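PDB 2E87: OBG-type G domain-containing protein from Pyrococcus horikoshii, which binds guanine nucleotides, captured here with GDP, and probably acts as a GTPase of the Obg type related to nucleolar GTP-binding protein 1. Local coordinates for the guanosine-5'-diphosphate site. Residues are numbered along the deposited sequence; one frame, centred on the assembly and turned at random.

The guanosine-5'-diphosphate site. Residues 175-182, 288-289, 291-292, 316-318. With GDP (guanosine-5'-diphosphate), chain B.
The GDP pocket of this Obg-type G domain is built from the P-loop (GxxxxGKS, ending at Ser181), the NKxD base-recognition motif and the Ser316-Ala317-Leu318 segment. At the beta-phosphate, the loop wraps GDP O2B with backbone N-H groups: Gly179 N and Lys180 N both donate to it. Lys180 reaches the same oxygen with its ammonium, Lys180 NZ to GDP O2B 3.0 Å, as a salt bridge; bends at chi3 and chi4 (both -64°) curl the chain alongside GDP O2B instead of away from it. The other beta oxygens are held by Asn177 N, on GDP O1B, and by Ser181 N, which meets GDP O3B almost straight (2.8 Å, 175° at H).

Ser181 OG, set between its backbone N and carbonyl carbon, lies within hydrogen-bonding reach of both GDP O3B and the alpha-phosphate GDP O1A, so its one proton is shared or alternates between the phosphates. Thr182 N and the hydroxyl Thr182 OG1 (2.8 Å from GDP O1A) converge with it on GDP O1A. Farther along, Asn177 CA packs 3.6 Å from the ribose GDP C5'.

The guanine is sandwiched: Leu318 CB lies over one face, 3.4 Å from GDP C6, while the aliphatic Lys289 chain runs across the opposite face, CG over the six-membered ring and CE over the five-membered one. Asp291 reads the Watson-Crick edge with both syn lone pairs: Asp291 OD1 takes the N-H of GDP N1 nearly linearly (2.7 Å, 173° at H), and OD2 takes the exocyclic amine GDP N2. An alanine here would lose both acceptors and would probably weaken discrimination for guanine. Ser316 OG donates to GDP O6. Asn288, its CG anti to the backbone N, lies against the N7/O6 side of the base, ND2 in contact with GDP N7 at 3.3 Å. It also braces the site: ND2 donates to Val178 O, tying the base-recognition motif to the P-loop, while a lone pair of Asn288 OD1 receives Ala317 N at 2.8 Å, in the carbonyl plane.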
loop_
_atom_site.group_PDB
_atom_site.type_symbol
_atom_site.label_atom_id
_atom_site.label_comp_id
_atom_site.label_asym_id
_atom_site.label_seq_id
_atom_site.Cartn_x
_atom_site.Cartn_y
_atom_site.Cartn_z
ATOM N N HIS A 175 24.672 -1.137 -9.448
ATOM C CA HIS A 175 24.377 -1.469 -10.837
ATOM C C HIS A 175 23.984 -2.928 -11.021
ATOM O O HIS A 175 24.136 -3.762 -10.122
ATOM C CB HIS A 175 25.594 -1.193 -11.734
ATOM C CG HIS A 175 25.684 0.214 -12.223
ATOM N ND1 HIS A 175 26.527 1.145 -11.657
ATOM C CD2 HIS A 175 25.027 0.853 -13.220
ATOM C CE1 HIS A 175 26.387 2.300 -12.285
ATOM N NE2 HIS A 175 25.482 2.150 -13.239
ATOM N N PRO A 176 23.485 -3.261 -12.211
ATOM C CA PRO A 176 23.092 -4.642 -12.458
ATOM C C PRO A 176 24.335 -5.507 -12.477
ATOM O O PRO A 176 25.405 -5.059 -12.896
ATOM C CB PRO A 176 22.426 -4.568 -13.832
ATOM C CG PRO A 176 21.935 -3.121 -13.899
ATOM C CD PRO A 176 23.113 -2.395 -13.340
ATOM N N ASN A 177 24.189 -6.737 -12.003
ATOM C CA ASN A 177 25.267 -7.709 -11.976
ATOM C C ASN A 177 26.406 -7.418 -11.017
ATOM O O ASN A 177 27.485 -7.993 -11.177
ATOM C CB ASN A 177 25.876 -7.902 -13.373
ATOM C CG ASN A 177 24.836 -8.062 -14.456
ATOM O OD1 ASN A 177 23.970 -8.930 -14.380
ATOM N ND2 ASN A 177 24.920 -7.220 -15.478
ATOM N N VAL A 178 26.216 -6.541 -10.035
ATOM C CA VAL A 178 27.327 -6.297 -9.118
ATOM C C VAL A 178 27.324 -7.279 -7.946
ATOM O O VAL A 178 28.265 -7.315 -7.171
ATOM C CB VAL A 178 27.328 -4.855 -8.553
ATOM C CG1 VAL A 178 27.477 -3.853 -9.671
ATOM C CG2 VAL A 178 26.058 -4.609 -7.751
ATOM N N GLY A 179 26.259 -8.062 -7.817
ATOM C CA GLY A 179 26.176 -9.034 -6.739
ATOM C C GLY A 179 25.127 -8.780 -5.668
ATOM O O GLY A 179 25.175 -9.382 -4.594
ATOM N N LYS A 180 24.176 -7.903 -5.953
ATOM C CA LYS A 180 23.130 -7.582 -4.999
ATOM C C LYS A 180 22.384 -8.812 -4.478
ATOM O O LYS A 180 22.344 -9.044 -3.268
ATOM C CB LYS A 180 22.138 -6.586 -5.617
ATOM C CG LYS A 180 22.753 -5.226 -5.915
ATOM C CD LYS A 180 21.676 -4.167 -6.216
ATOM C CE LYS A 180 20.878 -4.496 -7.480
ATOM N NZ LYS A 180 21.748 -4.476 -8.697
ATOM N N SER A 181 21.796 -9.600 -5.375
ATOM C CA SER A 181 21.050 -10.784 -4.950
ATOM C C SER A 181 21.957 -11.869 -4.362
ATOM O O SER A 181 21.555 -12.601 -3.457
ATOM C CB SER A 181 20.255 -11.361 -6.116
ATOM O OG SER A 181 21.116 -11.760 -7.158
ATOM N N THR A 182 23.179 -11.967 -4.877
ATOM C CA THR A 182 24.120 -12.949 -4.373
ATOM C C THR A 182 24.369 -12.617 -2.919
ATOM O O THR A 182 24.426 -13.510 -2.079
ATOM C CB THR A 182 25.473 -12.922 -5.149
ATOM O OG1 THR A 182 25.251 -13.311 -6.508
ATOM C CG2 THR A 182 26.491 -13.896 -4.518
ATOM N N ASN A 288 32.703 -5.523 -3.635
ATOM C CA ASN A 288 32.554 -6.933 -3.994
ATOM C C ASN A 288 33.517 -7.431 -5.056
ATOM O O ASN A 288 34.331 -6.673 -5.565
ATOM C CB ASN A 288 31.113 -7.180 -4.448
ATOM C CG ASN A 288 30.712 -8.649 -4.383
ATOM O OD1 ASN A 288 31.062 -9.370 -3.442
ATOM N ND2 ASN A 288 29.948 -9.089 -5.372
ATOM N N LYS A 289 33.410 -8.716 -5.390
ATOM C CA LYS A 289 34.291 -9.333 -6.385
ATOM C C LYS A 289 35.792 -9.187 -6.050
ATOM O O LYS A 289 36.613 -9.066 -6.955
ATOM C CB LYS A 289 34.047 -8.739 -7.787
ATOM C CG LYS A 289 32.939 -9.382 -8.610
ATOM C CD LYS A 289 31.600 -8.733 -8.362
ATOM C CE LYS A 289 30.535 -9.319 -9.287
ATOM N NZ LYS A 289 30.711 -8.911 -10.708
ATOM N N ASP A 291 37.689 -11.401 -5.115
ATOM C CA ASP A 291 38.328 -12.648 -5.538
ATOM C C ASP A 291 38.787 -12.634 -7.000
ATOM O O ASP A 291 39.576 -13.482 -7.420
ATOM C CB ASP A 291 37.367 -13.826 -5.327
ATOM C CG ASP A 291 36.089 -13.692 -6.146
ATOM O OD1 ASP A 291 35.376 -12.685 -5.964
ATOM O OD2 ASP A 291 35.794 -14.585 -6.969
ATOM N N VAL A 292 38.291 -11.671 -7.771
ATOM C CA VAL A 292 38.639 -11.575 -9.184
ATOM C C VAL A 292 38.999 -10.140 -9.572
ATOM O O VAL A 292 39.377 -9.867 -10.709
ATOM C CB VAL A 292 37.461 -12.079 -10.068
ATOM C CG1 VAL A 292 37.856 -12.089 -11.522
ATOM C CG2 VAL A 292 37.061 -13.483 -9.646
ATOM N N SER A 316 33.475 -10.914 -1.000
ATOM C CA SER A 316 33.250 -11.760 -2.167
ATOM C C SER A 316 31.951 -12.487 -1.867
ATOM O O SER A 316 31.944 -13.523 -1.211
ATOM C CB SER A 316 34.374 -12.774 -2.362
ATOM O OG SER A 316 33.990 -13.752 -3.319
ATOM N N ALA A 317 30.845 -11.915 -2.328
ATOM C CA ALA A 317 29.531 -12.493 -2.097
ATOM C C ALA A 317 29.458 -13.949 -2.553
ATOM O O ALA A 317 28.789 -14.774 -1.926
ATOM C CB ALA A 317 28.459 -11.659 -2.817
ATOM N N LEU A 318 30.155 -14.261 -3.641
ATOM C CA LEU A 318 30.137 -15.611 -4.182
ATOM C C LEU A 318 30.834 -16.628 -3.283
ATOM O O LEU A 318 30.305 -17.711 -3.041
ATOM C CB LEU A 318 30.785 -15.644 -5.570
ATOM C CG LEU A 318 30.068 -16.459 -6.656
ATOM C CD1 LEU A 318 30.944 -16.516 -7.895
ATOM C CD2 LEU A 318 29.773 -17.868 -6.165
HETATM P PB GDP B . 22.758 -8.297 -9.099
HETATM O O1B GDP B . 22.261 -8.145 -10.524
HETATM O O2B GDP B . 23.478 -6.949 -8.565
HETATM O O3B GDP B . 21.877 -9.071 -8.113
HETATM O O3A GDP B . 24.006 -9.272 -9.288
HETATM P PA GDP B . 24.132 -10.850 -8.960
HETATM O O1A GDP B . 23.912 -11.124 -7.514
HETATM O O2A GDP B . 23.059 -11.658 -9.866
HETATM O "O5'" GDP B . 25.635 -11.268 -9.350
HETATM C "C5'" GDP B . 25.824 -11.035 -10.759
HETATM C "C4'" GDP B . 26.896 -11.996 -11.306
HETATM O "O4'" GDP B . 28.152 -11.818 -10.550
HETATM C "C3'" GDP B . 26.577 -13.483 -11.133
HETATM O "O3'" GDP B . 26.719 -14.523 -12.104
HETATM C "C2'" GDP B . 27.122 -13.780 -9.723
HETATM O "O2'" GDP B . 27.439 -15.185 -9.669
HETATM C "C1'" GDP B . 28.460 -13.084 -9.848
HETATM N N9 GDP B . 29.066 -12.770 -8.546
HETATM C C8 GDP B . 28.430 -12.342 -7.409
HETATM N N7 GDP B . 29.296 -12.165 -6.446
HETATM C C5 GDP B . 30.538 -12.463 -6.901
HETATM C C6 GDP B . 31.857 -12.464 -6.323
HETATM O O6 GDP B . 32.034 -12.140 -5.152
HETATM N N1 GDP B . 32.916 -12.837 -7.119
HETATM C C2 GDP B . 32.718 -13.204 -8.446
HETATM N N2 GDP B . 33.790 -13.571 -9.213
HETATM N N3 GDP B . 31.507 -13.211 -8.985
HETATM C C4 GDP B . 30.404 -12.852 -8.260
#